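Local coordinates for hypothetical protein AGR_L_1239 (Agrobacterium tumefaciens str. C58, PDB 1VQS) that is of unknown function but belongs to the NIPSNAP family and adopts a ferredoxin-like fold that associates with further copies of itself, at residues M13-N24 with N61-L72. Sequence-based numbering, arbitrary orientation.
Sequences MFYEIRTYRLKN and NEIVHIWAFSSL
Strands 14-22 and 62-69 run antiparallel as the two central strands of the ferredoxin-like sheet, joined by paired backbone bonds from Phe14-Phe69 to Tyr20-Ile63 and closed by Leu22 N to Asn61 O at 2.8 Å. Side chains at the hydrogen-bonded pairs face the helices. There His65 turns its CG between backbone N and carbonyl carbon (chi1 53°), which brings the imidazole edge toward the face of the Tyr20 ring in an offset edge-to-face pair, planes 75° apart. Arg18 CB sits over one imidazole face, 4.0 Å from the His65 ring centroid, while Trp67 NE1 donates to His65 ND1 (2.9 Å) close to both ring planes. Arginine suits this buried place because its flat guanidinium can donate in its own plane to two acceptors at once: Arg18 NE reaches Tyr20 OH at 2.9 Å, and NH1 bridges to Glu16 OE2 at 2.8 Å. The extended Glu16 chain carries its other oxygen, OE1, to a salt bridge with Arg75 of helix 72-84. On the other face, beta-branched side chains suit the extended backbone: Ile17 CG2 meets Val64 CG1 at 3.8 Å. Past the strand end, Asn61 ND2 donates close to its own amide plane, onto a lone pair of Asn24 OD1 (2.9 Å). One face thus buries a linked polar network in which the Glu16 carboxylate probably offsets the charge of Arg18, whereas the other meets a second subunit through Ile66 and Val64, with Glu62 bridging to Lys105 of that subunit.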
HETATM    1  N   MSE B  13     -21.468  22.198  -0.646  1.00 19.82           N
HETATM    2  CA  MSE B  13     -20.280  22.256  -1.491  1.00 20.38           C
HETATM    3  C   MSE B  13     -19.625  20.884  -1.609  1.00 22.02           C
HETATM    4  O   MSE B  13     -19.773  20.032  -0.732  1.00 20.98           O
HETATM    5  CB  MSE B  13     -19.256  23.274  -0.940  1.00 22.58           C
HETATM    6  CG  MSE B  13     -19.798  24.685  -0.705  1.00 20.86           C
HETATM    7 SE   MSE B  13     -20.280  25.614  -2.333  1.00 31.10          SE
HETATM    8  CE  MSE B  13     -18.467  26.272  -2.827  1.00 21.77           C
ATOM      9  N   PHE B  14     -18.852  20.705  -2.675  1.00 20.35           N
ATOM     10  CA  PHE B  14     -17.991  19.526  -2.869  1.00 19.95           C
ATOM     11  C   PHE B  14     -16.605  19.899  -2.405  1.00 19.86           C
ATOM     12  O   PHE B  14     -16.162  20.985  -2.670  1.00 21.47           O
ATOM     13  CB  PHE B  14     -17.917  19.132  -4.350  1.00 19.37           C
ATOM     14  CG  PHE B  14     -19.185  18.555  -4.898  1.00 20.92           C
ATOM     15  CD1 PHE B  14     -20.164  19.371  -5.424  1.00 21.25           C
ATOM     16  CD2 PHE B  14     -19.396  17.181  -4.878  1.00 22.80           C
ATOM     17  CE1 PHE B  14     -21.370  18.819  -5.927  1.00 24.00           C
ATOM     18  CE2 PHE B  14     -20.583  16.635  -5.375  1.00 22.37           C
ATOM     19  CZ  PHE B  14     -21.555  17.453  -5.895  1.00 23.56           C
ATOM     20  N   TYR B  15     -15.935  18.989  -1.708  1.00 17.86           N
ATOM     21  CA  TYR B  15     -14.606  19.244  -1.169  1.00 18.33           C
ATOM     22  C   TYR B  15     -13.599  18.381  -1.893  1.00 19.60           C
ATOM     23  O   TYR B  15     -13.707  17.148  -1.871  1.00 21.48           O
ATOM     24  CB  TYR B  15     -14.600  18.997   0.350  1.00 18.82           C
ATOM     25  CG  TYR B  15     -15.349  20.098   1.039  1.00 17.41           C
ATOM     26  CD1 TYR B  15     -16.731  20.069   1.146  1.00 18.79           C
ATOM     27  CD2 TYR B  15     -14.679  21.227   1.512  1.00 18.74           C
ATOM     28  CE1 TYR B  15     -17.412  21.125   1.712  1.00 20.22           C
ATOM     29  CE2 TYR B  15     -15.347  22.271   2.127  1.00 19.51           C
ATOM     30  CZ  TYR B  15     -16.729  22.223   2.202  1.00 18.35           C
ATOM     31  OH  TYR B  15     -17.400  23.292   2.785  1.00 20.83           O
ATOM     32  N   GLU B  16     -12.612  19.015  -2.509  1.00 19.22           N
ATOM     33  CA  GLU B  16     -11.514  18.294  -3.118  1.00 19.21           C
ATOM     34  C   GLU B  16     -10.345  18.318  -2.179  1.00 19.96           C
ATOM     35  O   GLU B  16      -9.912  19.378  -1.746  1.00 19.45           O
ATOM     36  CB  GLU B  16     -11.072  18.934  -4.414  1.00 19.60           C
ATOM     37  CG  GLU B  16      -9.955  18.134  -5.090  1.00 19.89           C
ATOM     38  CD  GLU B  16      -9.452  18.756  -6.383  1.00 22.32           C
ATOM     39  OE1 GLU B  16      -9.972  19.830  -6.782  1.00 21.03           O
ATOM     40  OE2 GLU B  16      -8.531  18.167  -7.034  1.00 21.69           O
ATOM     41  N   ILE B  17      -9.831  17.139  -1.840  1.00 17.89           N
ATOM     42  CA  ILE B  17      -8.657  17.032  -0.987  1.00 18.51           C
ATOM     43  C   ILE B  17      -7.523  16.509  -1.855  1.00 18.44           C
ATOM     44  O   ILE B  17      -7.631  15.435  -2.444  1.00 18.74           O
ATOM     45  CB  ILE B  17      -8.914  16.077   0.184  1.00 18.08           C
ATOM     46  CG1 ILE B  17     -10.109  16.573   1.018  1.00 19.53           C
ATOM     47  CG2 ILE B  17      -7.627  15.913   1.047  1.00 20.09           C
ATOM     48  CD1 ILE B  17     -10.394  15.702   2.250  1.00 21.22           C
ATOM     49  N   ARG B  18      -6.467  17.321  -1.965  1.00 19.17           N
ATOM     50  CA  ARG B  18      -5.277  17.017  -2.773  1.00 19.15           C
ATOM     51  C   ARG B  18      -4.126  16.714  -1.821  1.00 20.35           C
ATOM     52  O   ARG B  18      -3.835  17.524  -0.946  1.00 19.93           O
ATOM     53  CB  ARG B  18      -4.939  18.205  -3.672  1.00 18.58           C
ATOM     54  CG  ARG B  18      -6.035  18.536  -4.642  1.00 20.43           C
ATOM     55  CD  ARG B  18      -5.696  19.645  -5.591  1.00 22.56           C
ATOM     56  NE  ARG B  18      -4.616  19.308  -6.513  1.00 23.29           N
ATOM     57  CZ  ARG B  18      -4.763  18.736  -7.707  1.00 23.43           C
ATOM     58  NH1 ARG B  18      -5.935  18.333  -8.145  1.00 22.11           N
ATOM     59  NH2 ARG B  18      -3.702  18.527  -8.469  1.00 26.07           N
ATOM     60  N   THR B  19      -3.471  15.572  -2.004  1.00 19.60           N
ATOM     61  CA  THR B  19      -2.444  15.116  -1.099  1.00 19.16           C
ATOM     62  C   THR B  19      -1.202  14.849  -1.938  1.00 19.84           C
ATOM     63  O   THR B  19      -1.239  14.064  -2.892  1.00 20.63           O
ATOM     64  CB  THR B  19      -2.879  13.825  -0.353  1.00 19.98           C
ATOM     65  OG1 THR B  19      -4.093  14.081   0.377  1.00 20.05           O
ATOM     66  CG2 THR B  19      -1.788  13.400   0.608  1.00 21.86           C
ATOM     67  N   TYR B  20      -0.090  15.499  -1.568  1.00 17.85           N
ATOM     68  CA  TYR B  20       1.201  15.364  -2.281  1.00 19.37           C
ATOM     69  C   TYR B  20       2.233  14.820  -1.327  1.00 20.31           C
ATOM     70  O   TYR B  20       2.337  15.301  -0.180  1.00 20.90           O
ATOM     71  CB  TYR B  20       1.734  16.713  -2.803  1.00 22.35           C
ATOM     72  CG  TYR B  20       0.803  17.532  -3.659  1.00 22.00           C
ATOM     73  CD1 TYR B  20      -0.182  16.932  -4.402  1.00 23.64           C
ATOM     74  CD2 TYR B  20       0.965  18.920  -3.790  1.00 23.96           C
ATOM     75  CE1 TYR B  20      -1.030  17.667  -5.218  1.00 22.88           C
ATOM     76  CE2 TYR B  20       0.120  19.659  -4.611  1.00 24.59           C
ATOM     77  CZ  TYR B  20      -0.868  19.006  -5.328  1.00 25.02           C
ATOM     78  OH  TYR B  20      -1.769  19.693  -6.144  1.00 24.60           O
ATOM     79  N   ARG B  21       3.052  13.897  -1.826  1.00 18.64           N
ATOM     80  CA  ARG B  21       4.282  13.524  -1.168  1.00 19.66           C
ATOM     81  C   ARG B  21       5.423  14.227  -1.862  1.00 19.07           C
ATOM     82  O   ARG B  21       5.630  14.036  -3.055  1.00 19.02           O
ATOM     83  CB  ARG B  21       4.525  12.013  -1.198  1.00 18.90           C
ATOM     84  CG  ARG B  21       5.739  11.594  -0.368  1.00 20.23           C
ATOM     85  CD  ARG B  21       6.087  10.147  -0.618  1.00 21.39           C
ATOM     86  NE  ARG B  21       6.955   9.992  -1.780  1.00 20.73           N
ATOM     87  CZ  ARG B  21       6.983   8.909  -2.538  1.00 21.05           C
ATOM     88  NH1 ARG B  21       6.171   7.904  -2.294  1.00 23.40           N
ATOM     89  NH2 ARG B  21       7.843   8.830  -3.526  1.00 24.34           N
ATOM     90  N   LEU B  22       6.147  15.074  -1.134  1.00 19.02           N
ATOM     91  CA  LEU B  22       7.269  15.778  -1.700  1.00 19.27           C
ATOM     92  C   LEU B  22       8.580  15.010  -1.615  1.00 20.41           C
ATOM     93  O   LEU B  22       8.759  14.106  -0.805  1.00 18.86           O
ATOM     94  CB  LEU B  22       7.489  17.145  -1.014  1.00 18.76           C
ATOM     95  CG  LEU B  22       6.269  18.052  -0.866  1.00 19.75           C
ATOM     96  CD1 LEU B  22       6.707  19.445  -0.389  1.00 21.76           C
ATOM     97  CD2 LEU B  22       5.510  18.179  -2.160  1.00 21.38           C
ATOM     98  N   LYS B  23       9.516  15.438  -2.461  1.00 19.02           N
ATOM     99  CA  LYS B  23      10.921  15.105  -2.304  1.00 20.03           C
ATOM    100  C   LYS B  23      11.338  15.341  -0.839  1.00 18.93           C
ATOM    101  O   LYS B  23      10.976  16.352  -0.229  1.00 19.61           O
ATOM    102  CB  LYS B  23      11.741  16.038  -3.220  0.50 20.92           C
ATOM    103  CG  LYS B  23      13.216  16.260  -2.852  0.50 20.33           C
ATOM    104  CD  LYS B  23      14.022  15.015  -3.182  0.50 20.19           C
ATOM    105  CE  LYS B  23      15.492  15.109  -2.781  0.50 23.60           C
ATOM    106  NZ  LYS B  23      15.730  15.144  -1.294  0.50 20.28           N
ATOM    107  N   ASN B  24      12.084  14.384  -0.279  1.00 18.86           N
ATOM    108  CA  ASN B  24      12.465  14.501   1.110  1.00 19.19           C
ATOM    109  C   ASN B  24      13.198  15.816   1.383  1.00 19.51           C
ATOM    110  O   ASN B  24      14.188  16.140   0.722  1.00 20.41           O
ATOM    111  CB  ASN B  24      13.329  13.337   1.551  1.00 18.91           C
ATOM    112  CG  ASN B  24      13.680  13.419   3.012  1.00 20.40           C
ATOM    113  OD1 ASN B  24      12.806  13.241   3.878  1.00 21.39           O
ATOM    114  ND2 ASN B  24      14.958  13.703   3.301  1.00 19.41           N
ATOM    115  N   ASN B  61       7.003  14.811   4.791  1.00 19.32           N
ATOM    116  CA  ASN B  61       7.096  15.470   3.487  1.00 18.58           C
ATOM    117  C   ASN B  61       5.751  15.574   2.781  1.00 19.54           C
ATOM    118  O   ASN B  61       5.698  15.565   1.554  1.00 19.63           O
ATOM    119  CB  ASN B  61       8.093  14.752   2.571  1.00 21.32           C
ATOM    120  CG  ASN B  61       9.472  14.635   3.183  1.00 20.77           C
ATOM    121  OD1 ASN B  61      10.088  15.632   3.550  1.00 20.09           O
ATOM    122  ND2 ASN B  61       9.969  13.408   3.310  1.00 20.29           N
ATOM    123  N   GLU B  62       4.662  15.660   3.533  1.00 18.69           N
ATOM    124  CA  GLU B  62       3.336  15.681   2.926  1.00 18.47           C
ATOM    125  C   GLU B  62       2.703  17.065   2.944  1.00 18.49           C
ATOM    126  O   GLU B  62       2.775  17.801   3.934  1.00 18.65           O
ATOM    127  CB  GLU B  62       2.412  14.685   3.620  1.00 19.55           C
ATOM    128  CG  GLU B  62       1.063  14.492   2.933  1.00 21.51           C
ATOM    129  CD  GLU B  62       0.203  13.443   3.605  1.00 20.61           C
ATOM    130  OE1 GLU B  62      -0.464  13.796   4.612  1.00 23.49           O
ATOM    131  OE2 GLU B  62       0.221  12.308   3.113  1.00 23.28           O
ATOM    132  N   ILE B  63       2.058  17.391   1.829  1.00 18.97           N
ATOM    133  CA  ILE B  63       1.193  18.570   1.668  1.00 18.61           C
ATOM    134  C   ILE B  63      -0.252  18.098   1.482  1.00 18.95           C
ATOM    135  O   ILE B  63      -0.488  17.174   0.708  1.00 19.29           O
ATOM    136  CB  ILE B  63       1.630  19.415   0.459  1.00 17.28           C
ATOM    137  CG1 ILE B  63       3.035  19.993   0.681  1.00 18.92           C
ATOM    138  CG2 ILE B  63       0.630  20.561   0.179  1.00 19.56           C
ATOM    139  CD1 ILE B  63       3.166  20.988   1.793  1.00 21.26           C
ATOM    140  N   VAL B  64      -1.209  18.719   2.170  1.00 18.74           N
ATOM    141  CA  VAL B  64      -2.626  18.495   1.901  1.00 18.96           C
ATOM    142  C   VAL B  64      -3.288  19.829   1.709  1.00 19.58           C
ATOM    143  O   VAL B  64      -3.141  20.713   2.545  1.00 19.53           O
ATOM    144  CB  VAL B  64      -3.299  17.792   3.046  1.00 19.73           C
ATOM    145  CG1 VAL B  64      -4.840  17.793   2.872  1.00 21.83           C
ATOM    146  CG2 VAL B  64      -2.808  16.365   3.170  1.00 19.96           C
ATOM    147  N   HIS B  65      -3.983  20.012   0.597  1.00 20.03           N
ATOM    148  CA  HIS B  65      -4.767  21.221   0.437  1.00 20.67           C
ATOM    149  C   HIS B  65      -6.163  20.866  -0.025  1.00 18.93           C
ATOM    150  O   HIS B  65      -6.366  19.848  -0.677  1.00 19.67           O
ATOM    151  CB  HIS B  65      -4.081  22.312  -0.410  1.00 19.93           C
ATOM    152  CG  HIS B  65      -3.592  21.894  -1.768  1.00 22.65           C
ATOM    153  ND1 HIS B  65      -4.119  22.388  -2.949  1.00 23.92           N
ATOM    154  CD2 HIS B  65      -2.554  21.110  -2.124  1.00 26.13           C
ATOM    155  CE1 HIS B  65      -3.437  21.900  -3.965  1.00 23.32           C
ATOM    156  NE2 HIS B  65      -2.484  21.120  -3.498  1.00 25.71           N
ATOM    157  N   ILE B  66      -7.117  21.694   0.407  1.00 19.39           N
ATOM    158  CA  ILE B  66      -8.517  21.435   0.263  1.00 19.26           C
ATOM    159  C   ILE B  66      -9.193  22.643  -0.367  1.00 18.22           C
ATOM    160  O   ILE B  66      -8.968  23.792   0.048  1.00 18.26           O
ATOM    161  CB  ILE B  66      -9.140  21.186   1.615  1.00 19.32           C
ATOM    162  CG1 ILE B  66      -8.383  20.084   2.350  1.00 20.54           C
ATOM    163  CG2 ILE B  66     -10.598  20.881   1.446  1.00 19.86           C
ATOM    164  CD1 ILE B  66      -8.991  19.687   3.667  1.00 21.33           C
ATOM    165  N   TRP B  67     -10.043  22.373  -1.361  1.00 18.48           N
ATOM    166  CA  TRP B  67     -10.768  23.397  -2.101  1.00 19.28           C
ATOM    167  C   TRP B  67     -12.242  23.032  -2.087  1.00 20.27           C
ATOM    168  O   TRP B  67     -12.573  21.845  -2.119  1.00 20.05           O
ATOM    169  CB  TRP B  67     -10.284  23.419  -3.561  1.00 21.38           C
ATOM    170  CG  TRP B  67      -8.857  23.785  -3.680  1.00 20.97           C
ATOM    171  CD1 TRP B  67      -7.775  22.937  -3.577  1.00 22.86           C
ATOM    172  CD2 TRP B  67      -8.316  25.102  -3.867  1.00 20.61           C
ATOM    173  NE1 TRP B  67      -6.607  23.653  -3.691  1.00 22.97           N
ATOM    174  CE2 TRP B  67      -6.911  24.970  -3.903  1.00 22.05           C
ATOM    175  CE3 TRP B  67      -8.880  26.368  -4.045  1.00 20.33           C
ATOM    176  CZ2 TRP B  67      -6.062  26.062  -4.088  1.00 22.49           C
ATOM    177  CZ3 TRP B  67      -8.021  27.457  -4.242  1.00 21.42           C
ATOM    178  CH2 TRP B  67      -6.626  27.276  -4.266  1.00 21.00           C
ATOM    179  N   ALA B  68     -13.123  24.035  -2.090  1.00 19.82           N
ATOM    180  CA  ALA B  68     -14.592  23.837  -2.135  1.00 19.70           C
ATOM    181  C   ALA B  68     -15.116  24.312  -3.469  1.00 19.61           C
ATOM    182  O   ALA B  68     -14.709  25.379  -3.932  1.00 21.13           O
ATOM    183  CB  ALA B  68     -15.270  24.645  -1.051  1.00 19.89           C
ATOM    184  N   PHE B  69     -16.031  23.525  -4.054  1.00 17.91           N
ATOM    185  CA  PHE B  69     -16.674  23.843  -5.347  1.00 18.94           C
ATOM    186  C   PHE B  69     -18.179  23.654  -5.272  1.00 19.53           C
ATOM    187  O   PHE B  69     -18.657  22.748  -4.576  1.00 20.65           O
ATOM    188  CB  PHE B  69     -16.124  22.919  -6.438  1.00 19.85           C
ATOM    189  CG  PHE B  69     -14.649  23.052  -6.655  1.00 19.41           C
ATOM    190  CD1 PHE B  69     -14.160  24.120  -7.362  1.00 17.90           C
ATOM    191  CD2 PHE B  69     -13.754  22.122  -6.163  1.00 19.71           C
ATOM    192  CE1 PHE B  69     -12.791  24.272  -7.572  1.00 18.75           C
ATOM    193  CE2 PHE B  69     -12.393  22.275  -6.360  1.00 18.75           C
ATOM    194  CZ  PHE B  69     -11.912  23.344  -7.080  1.00 19.45           C
ATOM    195  N   SER B  70     -18.935  24.463  -6.003  1.00 19.77           N
ATOM    196  CA  SER B  70     -20.389  24.332  -5.957  1.00 19.07           C
ATOM    197  C   SER B  70     -20.892  23.175  -6.811  1.00 21.41           C
ATOM    198  O   SER B  70     -22.008  22.676  -6.589  1.00 22.89           O
ATOM    199  CB  SER B  70     -21.078  25.625  -6.409  1.00 20.76           C
ATOM    200  OG  SER B  70     -20.565  26.027  -7.651  1.00 23.58           O
ATOM    201  N   SER B  71     -20.084  22.782  -7.798  1.00 20.60           N
ATOM    202  CA  SER B  71     -20.372  21.627  -8.628  1.00 21.29           C
ATOM    203  C   SER B  71     -19.118  21.136  -9.268  1.00 21.09           C
ATOM    204  O   SER B  71     -18.143  21.888  -9.377  1.00 21.74           O
ATOM    205  CB  SER B  71     -21.371  21.966  -9.725  1.00 22.20           C
ATOM    206  OG  SER B  71     -20.836  22.801 -10.737  1.00 23.79           O
ATOM    207  N   LEU B  72     -19.123  19.876  -9.698  1.00 21.43           N
ATOM    208  CA  LEU B  72     -17.963  19.339 -10.336  1.00 20.75           C
ATOM    209  C   LEU B  72     -17.781  19.859 -11.746  1.00 18.30           C
ATOM    210  O   LEU B  72     -16.640  19.912 -12.215  1.00 19.68           O
ATOM    211  CB  LEU B  72     -17.936  17.811 -10.283  1.00 21.87           C
ATOM    212  CG  LEU B  72     -17.879  17.284  -8.833  1.00 23.17           C
ATOM    213  CD1 LEU B  72     -17.841  15.766  -8.803  1.00 28.30           C
ATOM    214  CD2 LEU B  72     -16.701  17.816  -8.051  1.00 22.37           C
TER